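Local coordinates for protein aspartate Carbamoyltransferase Regulatory Chain (Moritella profunda, PDB 2BE7) that serves as the regulatory chain of aspartate carbamoyltransferase, probably binding nucleotide effectors in one domain and meeting catalytic chains through a zinc-binding domain, at residues 70-75 and 97-102; 106-111 and 122-127; 118-123 and 137-142. All blocks are in the same frame, centred on the assembly; numbering follows the deposited sequence.

Contact 1: residues 70-75 and 97-102; sequences ANQLAL and TLPNEV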
loop_
_atom_site.group_PDB
_atom_site.type_symbol
_atom_site.label_atom_id
_atom_site.label_comp_id
_atom_site.label_asym_id
_atom_site.label_seq_id
_atom_site.Cartn_x
_atom_site.Cartn_y
_atom_site.Cartn_z
ATOM N N ALA D 70 -13.483 10.062 -51.133
ATOM C CA ALA D 70 -12.124 10.271 -51.635
ATOM C C ALA D 70 -11.390 11.346 -50.839
ATOM O O ALA D 70 -10.173 11.275 -50.650
ATOM C CB ALA D 70 -12.165 10.659 -53.116
ATOM N N ASN D 71 -12.142 12.342 -50.381
ATOM C CA ASN D 71 -11.589 13.431 -49.580
ATOM C C ASN D 71 -10.951 12.994 -48.253
ATOM O O ASN D 71 -10.116 13.721 -47.713
ATOM C CB ASN D 71 -12.654 14.511 -49.326
ATOM C CG ASN D 71 -12.684 15.570 -50.417
ATOM O OD1 ASN D 71 -12.549 15.260 -51.606
ATOM N ND2 ASN D 71 -12.849 16.831 -50.014
ATOM N N GLN D 72 -11.334 11.829 -47.730
ATOM C CA GLN D 72 -10.671 11.270 -46.540
ATOM C C GLN D 72 -9.190 10.978 -46.796
ATOM O O GLN D 72 -8.355 11.106 -45.899
ATOM C CB GLN D 72 -11.376 10.000 -46.071
ATOM C CG GLN D 72 -12.732 10.244 -45.431
ATOM C CD GLN D 72 -12.630 10.875 -44.049
ATOM O OE1 GLN D 72 -12.913 10.233 -43.037
ATOM N NE2 GLN D 72 -12.222 12.136 -44.003
ATOM N N LEU D 73 -8.882 10.622 -48.042
ATOM C CA LEU D 73 -7.523 10.306 -48.474
ATOM C C LEU D 73 -6.594 11.518 -48.479
ATOM O O LEU D 73 -5.376 11.368 -48.460
ATOM C CB LEU D 73 -7.549 9.714 -49.887
ATOM C CG LEU D 73 -8.489 8.539 -50.180
ATOM C CD1 LEU D 73 -8.360 8.101 -51.644
ATOM C CD2 LEU D 73 -8.216 7.369 -49.245
ATOM N N ALA D 74 -7.177 12.713 -48.504
ATOM C CA ALA D 74 -6.432 13.972 -48.630
ATOM C C ALA D 74 -5.325 14.195 -47.594
ATOM O O ALA D 74 -4.475 15.065 -47.771
ATOM C CB ALA D 74 -7.407 15.154 -48.600
ATOM N N LEU D 75 -5.345 13.435 -46.508
ATOM C CA LEU D 75 -4.347 13.588 -45.450
ATOM C C LEU D 75 -3.127 12.676 -45.637
ATOM O O LEU D 75 -2.024 13.014 -45.216
ATOM C CB LEU D 75 -5.010 13.379 -44.085
ATOM C CG LEU D 75 -5.762 14.631 -43.609
ATOM C CD1 LEU D 75 -7.003 14.276 -42.812
ATOM C CD2 LEU D 75 -4.831 15.551 -42.803
ATOM N N THR D 97 -9.812 18.109 -51.578
ATOM C CA THR D 97 -9.610 19.140 -50.560
ATOM C C THR D 97 -9.712 18.451 -49.208
ATOM O O THR D 97 -10.347 17.399 -49.079
ATOM C CB THR D 97 -10.676 20.259 -50.595
ATOM O OG1 THR D 97 -10.967 20.619 -51.948
ATOM C CG2 THR D 97 -10.190 21.500 -49.836
ATOM N N LEU D 98 -9.085 19.053 -48.207
ATOM C CA LEU D 98 -9.184 18.582 -46.833
ATOM C C LEU D 98 -10.660 18.517 -46.426
ATOM O O LEU D 98 -11.405 19.465 -46.683
ATOM C CB LEU D 98 -8.404 19.527 -45.909
ATOM C CG LEU D 98 -7.413 18.911 -44.923
ATOM C CD1 LEU D 98 -6.456 17.932 -45.588
ATOM C CD2 LEU D 98 -6.630 20.017 -44.234
ATOM N N PRO D 99 -11.100 17.399 -45.808
ATOM C CA PRO D 99 -12.487 17.320 -45.359
ATOM C C PRO D 99 -12.645 18.033 -44.023
ATOM O O PRO D 99 -11.674 18.559 -43.485
ATOM C CB PRO D 99 -12.715 15.820 -45.195
ATOM C CG PRO D 99 -11.392 15.291 -44.805
ATOM C CD PRO D 99 -10.354 16.175 -45.466
ATOM N N ASN D 100 -13.855 18.055 -43.490
ATOM C CA ASN D 100 -14.067 18.642 -42.174
ATOM C C ASN D 100 -13.676 17.672 -41.043
ATOM O O ASN D 100 -13.312 18.109 -39.954
ATOM C CB ASN D 100 -15.520 19.126 -42.023
ATOM C CG ASN D 100 -15.789 20.454 -42.755
ATOM O OD1 ASN D 100 -14.881 21.080 -43.304
ATOM N ND2 ASN D 100 -17.044 20.883 -42.750
ATOM N N GLU D 101 -13.698 16.367 -41.324
ATOM C CA GLU D 101 -13.576 15.348 -40.286
ATOM C C GLU D 101 -12.991 14.028 -40.805
ATOM O O GLU D 101 -13.390 13.551 -41.860
ATOM C CB GLU D 101 -14.961 15.097 -39.706
ATOM C CG GLU D 101 -15.042 15.271 -38.197
ATOM C CD GLU D 101 -16.476 15.367 -37.692
ATOM O OE1 GLU D 101 -17.413 15.322 -38.528
ATOM O OE2 GLU D 101 -16.663 15.477 -36.456
ATOM N N VAL D 102 -12.076 13.434 -40.035
ATOM C CA VAL D 102 -11.435 12.154 -40.371
ATOM C C VAL D 102 -11.915 11.036 -39.444
ATOM O O VAL D 102 -11.498 11.003 -38.296
ATOM C CB VAL D 102 -9.898 12.225 -40.171
ATOM C CG1 VAL D 102 -9.198 11.220 -41.060
ATOM C CG2 VAL D 102 -9.370 13.589 -40.449
#
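Gln72 spans the contact with its carboxamide, NE2 donating to the backbone O of Glu101 at 2.8 Å. The side chain bends at chi2 (-72°), which turns CD back from a fully extended course and toward the strand 101-102. The bond is not straight (135° at the hydrogen), and the donor is tilted from the plane of the carbonyl. The same NE2 lies 3.4 Å from CG of Pro99, the two side chains crossing at about a right angle, while OE1 accepts a hydrogen bond from the backbone N of Glu103, so both ends of the amide are engaged. Segment 70-75 belongs to the allosteric domain, whereas strand 101-102 is an edge of the four-stranded antiparallel sheet of the zinc domain; the contact therefore joins the two domains. Leu75 has CG anti to its carbonyl carbon (chi1 -80°), which sets CG against CD1 of Leu98; CD2 packs on the same methyl, and the two side chains cross at about a right angle. CD1 of Leu75 meets Val102 CG2 tip to tip. Ala74 CB adds to this apolar patch, 4.2 Å from Leu98 CD1. Beside it, the carbonyl O of Asn71 lies against CD and CG of Pro99.

Contact 2: residues 106-111 and 122-127; sequences FPCPNS and SSFSIK. With ZN (zinc ion), chain J.
Ser122 and Phe106 supply the hydrogen bond across this contact, Ser122 OG donating to the backbone O of Phe106 at 2.7 Å. Chi1 of Ser122 (71°) sets OG between its own backbone N and carbonyl carbon, and from there it approaches the acceptor from above the carbonyl plane. The packing is carried by the Phe124 ring, which points its far end at the backbone of 106-109. At the ring edge, near its plane, lie a polar atom, Phe106 O, and Cys108 CA, the latter 3.7 Å from CZ. CE1 packs on Phe106 CB at 4.0 Å, and CE2 reaches Pro109 CD at 4.1 Å, the side chains of Phe124 and Pro109 meeting tip to tip. With an alanine in place of Phe124, the CB atom of Phe106 and the ring of Pro109 would probably lose an apolar neighbour, opening a gap behind the backbone that carries Cys108. Metal binding makes up the third kind of interaction. Cys108 SG is anti to its backbone N (chi1 -170°) and binds the zinc ion at 2.2 Å, with Cys113, Cys137 and Cys140 completing a four-cysteine site. The backbone N of Asn110 donates to the same sulfur at 3.5 Å, which is likely to ease the negative charge of the thiolate. Asn110 ND2 is hydrogen-bonded to an acidic side chain of another protein's chain. Within the zinc domain, Phe124 lies on strand 124-129 and also touches Leu135 and Cys137 of strand 132-137, while Phe106 and Pro109 rest on Val149 of helix 146-150 and Cys108 on Phe144 of strand 143-145.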
loop_
_atom_site.group_PDB
_atom_site.type_symbol
_atom_site.label_atom_id
_atom_site.label_comp_id
_atom_site.label_asym_id
_atom_site.label_seq_id
_atom_site.Cartn_x
_atom_site.Cartn_y
_atom_site.Cartn_z
ATOM N N PHE D 106 -6.478 7.503 -37.969
ATOM C CA PHE D 106 -5.329 7.763 -37.083
ATOM C C PHE D 106 -5.671 7.614 -35.603
ATOM O O PHE D 106 -6.767 7.963 -35.174
ATOM C CB PHE D 106 -4.796 9.181 -37.302
ATOM C CG PHE D 106 -4.476 9.505 -38.750
ATOM C CD1 PHE D 106 -5.291 10.366 -39.480
ATOM C CD2 PHE D 106 -3.358 8.952 -39.373
ATOM C CE1 PHE D 106 -4.998 10.668 -40.794
ATOM C CE2 PHE D 106 -3.065 9.237 -40.682
ATOM C CZ PHE D 106 -3.882 10.102 -41.399
ATOM N N PRO D 107 -4.709 7.127 -34.806
ATOM C CA PRO D 107 -4.919 7.083 -33.386
ATOM C C PRO D 107 -4.614 8.461 -32.821
ATOM O O PRO D 107 -3.838 9.198 -33.405
ATOM C CB PRO D 107 -3.886 6.056 -32.920
ATOM C CG PRO D 107 -2.751 6.262 -33.820
ATOM C CD PRO D 107 -3.357 6.654 -35.156
ATOM N N CYS D 108 -5.224 8.806 -31.703
ATOM C CA CYS D 108 -4.950 10.078 -31.032
ATOM C C CYS D 108 -3.514 10.149 -30.485
ATOM O O CYS D 108 -3.049 9.220 -29.818
ATOM C CB CYS D 108 -5.937 10.260 -29.888
ATOM S SG CYS D 108 -5.897 11.860 -29.181
ATOM N N PRO D 109 -2.789 11.231 -30.800
ATOM C CA PRO D 109 -1.466 11.411 -30.194
ATOM C C PRO D 109 -1.455 11.525 -28.669
ATOM O O PRO D 109 -0.389 11.334 -28.078
ATOM C CB PRO D 109 -0.957 12.707 -30.824
ATOM C CG PRO D 109 -1.749 12.861 -32.066
ATOM C CD PRO D 109 -3.091 12.290 -31.778
ATOM N N ASN D 110 -2.606 11.846 -28.056
ATOM C CA ASN D 110 -2.731 11.957 -26.586
ATOM C C ASN D 110 -2.793 10.570 -25.955
ATOM O O ASN D 110 -3.769 9.863 -26.166
ATOM C CB ASN D 110 -3.975 12.793 -26.220
ATOM C CG ASN D 110 -4.380 12.705 -24.715
ATOM O OD1 ASN D 110 -3.618 12.249 -23.863
ATOM N ND2 ASN D 110 -5.607 13.154 -24.409
ATOM N N SER D 111 -1.778 10.179 -25.185
ATOM C CA SER D 111 -1.717 8.792 -24.678
ATOM C C SER D 111 -2.804 8.482 -23.646
ATOM O O SER D 111 -3.221 7.336 -23.498
ATOM C CB SER D 111 -0.352 8.452 -24.089
ATOM O OG SER D 111 0.095 9.485 -23.243
ATOM N N SER D 122 -11.762 6.311 -34.099
ATOM C CA SER D 122 -11.043 7.578 -33.882
ATOM C C SER D 122 -11.632 8.673 -34.765
ATOM O O SER D 122 -12.109 8.401 -35.878
ATOM C CB SER D 122 -9.550 7.429 -34.158
ATOM O OG SER D 122 -9.309 7.288 -35.543
ATOM N N SER D 123 -11.587 9.908 -34.271
ATOM C CA SER D 123 -12.278 11.013 -34.934
ATOM C C SER D 123 -11.676 12.376 -34.622
ATOM O O SER D 123 -11.687 12.823 -33.467
ATOM C CB SER D 123 -13.754 11.024 -34.547
ATOM O OG SER D 123 -14.431 12.088 -35.197
ATOM N N PHE D 124 -11.177 13.030 -35.669
ATOM C CA PHE D 124 -10.583 14.362 -35.565
ATOM C C PHE D 124 -11.297 15.313 -36.491
ATOM O O PHE D 124 -11.702 14.916 -37.577
ATOM C CB PHE D 124 -9.120 14.332 -35.978
ATOM C CG PHE D 124 -8.313 13.310 -35.257
ATOM C CD1 PHE D 124 -8.262 12.006 -35.726
ATOM C CD2 PHE D 124 -7.598 13.645 -34.119
ATOM C CE1 PHE D 124 -7.521 11.052 -35.072
ATOM C CE2 PHE D 124 -6.849 12.691 -33.461
ATOM C CZ PHE D 124 -6.813 11.388 -33.941
ATOM N N SER D 125 -11.438 16.566 -36.074
ATOM C CA SER D 125 -11.959 17.597 -36.961
ATOM C C SER D 125 -10.828 18.525 -37.369
ATOM O O SER D 125 -9.882 18.741 -36.607
ATOM C CB SER D 125 -13.113 18.370 -36.327
ATOM O OG SER D 125 -12.729 18.933 -35.093
ATOM N N ILE D 126 -10.948 19.062 -38.584
ATOM C CA ILE D 126 -9.851 19.740 -39.265
ATOM C C ILE D 126 -10.162 21.218 -39.465
ATOM O O ILE D 126 -10.857 21.609 -40.402
ATOM C CB ILE D 126 -9.557 19.087 -40.628
ATOM C CG1 ILE D 126 -9.309 17.583 -40.467
ATOM C CG2 ILE D 126 -8.347 19.739 -41.292
ATOM C CD1 ILE D 126 -9.798 16.777 -41.630
ATOM N N LYS D 127 -9.649 22.031 -38.552
ATOM C CA LYS D 127 -9.672 23.472 -38.701
ATOM C C LYS D 127 -8.386 23.794 -39.436
ATOM O O LYS D 127 -7.340 23.191 -39.155
ATOM C CB LYS D 127 -9.706 24.167 -37.333
ATOM C CG LYS D 127 -10.431 25.510 -37.324
HETATM ZN ZN ZN J . -7.867 12.087 -28.208
#

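Contact 3: residues 118-123 and 137-142; sequences EPVTSS and CKYCEK. With ZN (zinc ion), chain J.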
loop_
_atom_site.group_PDB
_atom_site.type_symbol
_atom_site.label_atom_id
_atom_site.label_comp_id
_atom_site.label_asym_id
_atom_site.label_seq_id
_atom_site.Cartn_x
_atom_site.Cartn_y
_atom_site.Cartn_z
ATOM N N GLU D 118 -10.176 1.261 -26.193
ATOM C CA GLU D 118 -11.649 1.202 -26.187
ATOM C C GLU D 118 -12.281 0.982 -27.551
ATOM O O GLU D 118 -11.681 1.338 -28.569
ATOM C CB GLU D 118 -12.207 2.510 -25.642
ATOM C CG GLU D 118 -12.007 2.691 -24.164
ATOM C CD GLU D 118 -12.857 1.775 -23.311
ATOM O OE1 GLU D 118 -12.276 1.216 -22.370
ATOM O OE2 GLU D 118 -14.079 1.622 -23.549
ATOM N N PRO D 119 -13.521 0.445 -27.572
ATOM C CA PRO D 119 -14.223 0.176 -28.822
ATOM C C PRO D 119 -14.946 1.414 -29.334
ATOM O O PRO D 119 -16.173 1.490 -29.296
ATOM C CB PRO D 119 -15.197 -0.931 -28.437
ATOM C CG PRO D 119 -15.527 -0.628 -27.020
ATOM C CD PRO D 119 -14.344 0.069 -26.409
ATOM N N VAL D 120 -14.151 2.387 -29.779
ATOM C CA VAL D 120 -14.638 3.580 -30.481
ATOM C C VAL D 120 -13.765 3.858 -31.707
ATOM O O VAL D 120 -12.570 3.576 -31.714
ATOM C CB VAL D 120 -14.710 4.844 -29.572
ATOM C CG1 VAL D 120 -15.803 4.667 -28.536
ATOM C CG2 VAL D 120 -13.382 5.142 -28.907
ATOM N N THR D 121 -14.394 4.392 -32.744
ATOM C CA THR D 121 -13.708 4.832 -33.955
ATOM C C THR D 121 -13.028 6.183 -33.709
ATOM O O THR D 121 -13.650 7.103 -33.179
ATOM C CB THR D 121 -14.722 4.905 -35.126
ATOM O OG1 THR D 121 -14.517 3.774 -35.978
ATOM C CG2 THR D 121 -14.590 6.183 -35.949
ATOM N N SER D 122 -11.762 6.311 -34.099
ATOM C CA SER D 122 -11.043 7.578 -33.882
ATOM C C SER D 122 -11.632 8.673 -34.765
ATOM O O SER D 122 -12.109 8.401 -35.878
ATOM C CB SER D 122 -9.550 7.429 -34.158
ATOM O OG SER D 122 -9.309 7.288 -35.543
ATOM N N SER D 123 -11.587 9.908 -34.271
ATOM C CA SER D 123 -12.278 11.013 -34.934
ATOM C C SER D 123 -11.676 12.376 -34.622
ATOM O O SER D 123 -11.687 12.823 -33.467
ATOM C CB SER D 123 -13.754 11.024 -34.547
ATOM O OG SER D 123 -14.431 12.088 -35.197
ATOM N N CYS D 137 -9.150 16.319 -31.705
ATOM C CA CYS D 137 -9.749 15.026 -31.391
ATOM C C CYS D 137 -11.161 15.149 -30.811
ATOM O O CYS D 137 -11.393 15.872 -29.851
ATOM C CB CYS D 137 -8.853 14.295 -30.403
ATOM S SG CYS D 137 -9.569 12.844 -29.712
ATOM N N LYS D 138 -12.095 14.427 -31.413
ATOM C CA LYS D 138 -13.493 14.409 -30.972
ATOM C C LYS D 138 -13.652 14.023 -29.492
ATOM O O LYS D 138 -14.475 14.583 -28.789
ATOM C CB LYS D 138 -14.263 13.435 -31.858
ATOM C CG LYS D 138 -15.717 13.177 -31.501
ATOM C CD LYS D 138 -16.182 11.879 -32.193
ATOM C CE LYS D 138 -17.612 11.494 -31.861
ATOM N NZ LYS D 138 -17.638 10.057 -31.494
ATOM N N TYR D 139 -12.859 13.070 -29.027
ATOM C CA TYR D 139 -12.961 12.611 -27.651
ATOM C C TYR D 139 -12.198 13.517 -26.661
ATOM O O TYR D 139 -12.829 14.295 -25.965
ATOM C CB TYR D 139 -12.551 11.132 -27.553
ATOM C CG TYR D 139 -13.524 10.237 -28.271
ATOM C CD1 TYR D 139 -14.656 9.775 -27.627
ATOM C CD2 TYR D 139 -13.340 9.891 -29.597
ATOM C CE1 TYR D 139 -15.572 8.968 -28.274
ATOM C CE2 TYR D 139 -14.250 9.093 -30.256
ATOM C CZ TYR D 139 -15.369 8.632 -29.587
ATOM O OH TYR D 139 -16.308 7.843 -30.211
ATOM N N CYS D 140 -10.868 13.454 -26.623
ATOM C CA CYS D 140 -10.093 14.258 -25.659
ATOM C C CYS D 140 -10.074 15.770 -25.888
ATOM O O CYS D 140 -9.595 16.517 -25.028
ATOM C CB CYS D 140 -8.642 13.785 -25.581
ATOM S SG CYS D 140 -7.679 14.067 -27.046
ATOM N N GLU D 141 -10.551 16.210 -27.046
ATOM C CA GLU D 141 -10.665 17.633 -27.386
ATOM C C GLU D 141 -9.330 18.404 -27.472
ATOM O O GLU D 141 -9.309 19.647 -27.581
ATOM C CB GLU D 141 -11.678 18.315 -26.471
ATOM C CG GLU D 141 -13.097 17.952 -26.837
ATOM C CD GLU D 141 -14.127 18.559 -25.916
ATOM O OE1 GLU D 141 -14.661 17.817 -25.061
ATOM O OE2 GLU D 141 -14.390 19.773 -26.050
ATOM N N LYS D 142 -8.225 17.664 -27.486
ATOM C CA LYS D 142 -6.913 18.257 -27.688
ATOM C C LYS D 142 -6.656 18.418 -29.188
ATOM O O LYS D 142 -7.221 17.694 -30.005
ATOM C CB LYS D 142 -5.850 17.403 -27.015
ATOM C CG LYS D 142 -6.166 17.157 -25.554
ATOM C CD LYS D 142 -4.932 17.026 -24.667
ATOM C CE LYS D 142 -5.329 17.191 -23.197
ATOM N NZ LYS D 142 -6.063 18.478 -22.933
HETATM ZN ZN ZN J . -7.867 12.087 -28.208
#
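Tyr139 presents its hydroxyl end to an aliphatic partner, Val120, the two side chains meeting tip to tip with OH 3.5 Å from Val120 CB. CG2 of Val120 stands over one face of the tyrosine ring, displaced toward the rim, and the backbone O of Thr121 lies at the ring edge, 3.6 Å from CE2. The polar need of the phenol is met elsewhere: its OH is hydrogen-bonded to an acidic side chain of another protein's chain, and Lys138 NZ approaches the same oxygen in a weak bond. The lysine is extended through chi3 (178°), and the bend at chi4 turns NZ toward Tyr139; its stronger partner is an acidic side chain of that other chain, with which it forms a salt bridge. On its way there the aliphatic part of Lys138 runs past Ser123, CD lying 3.5 Å from both OG and CB. The backbone N of Lys138 donates to Ser123 O at 2.6 Å. This bond anchors the start of a CxxC turn whose two cysteines both bind the zinc ion, Cys137 SG at 2.4 Å and Cys140 SG at 2.3 Å. Cys108 and Cys113 supply the other two sulfurs, so the turn is one half of a four-cysteine zinc site. Segment 137-142 links strand 132-137 to strand 143-145, and the Ser123 to Lys138 bond continues the antiparallel pairing of strands 124-129 and 132-137 toward the zinc site.

Contact 1 closes before the other two open, whereas contact 3 begins on the stretch where contact 2 ends, the two sharing Ser122 and Ser123. The centres of contacts 1 and 2 lie about 13 Å apart and those of 2 and 3 about 6 Å, with 17 Å between 1 and 3. One four-stranded antiparallel sheet ties them together: strand 101-102 of contact 1 pairs with strand 124-129 of contact 2, probably through Val102 N and Phe124 O at 2.9 Å. Contacts 2 and 3 both reach the zinc ion. The sheet thus connects the interface with the allosteric domain to a zinc site beside other protein chains, a route consistent with allosteric communication.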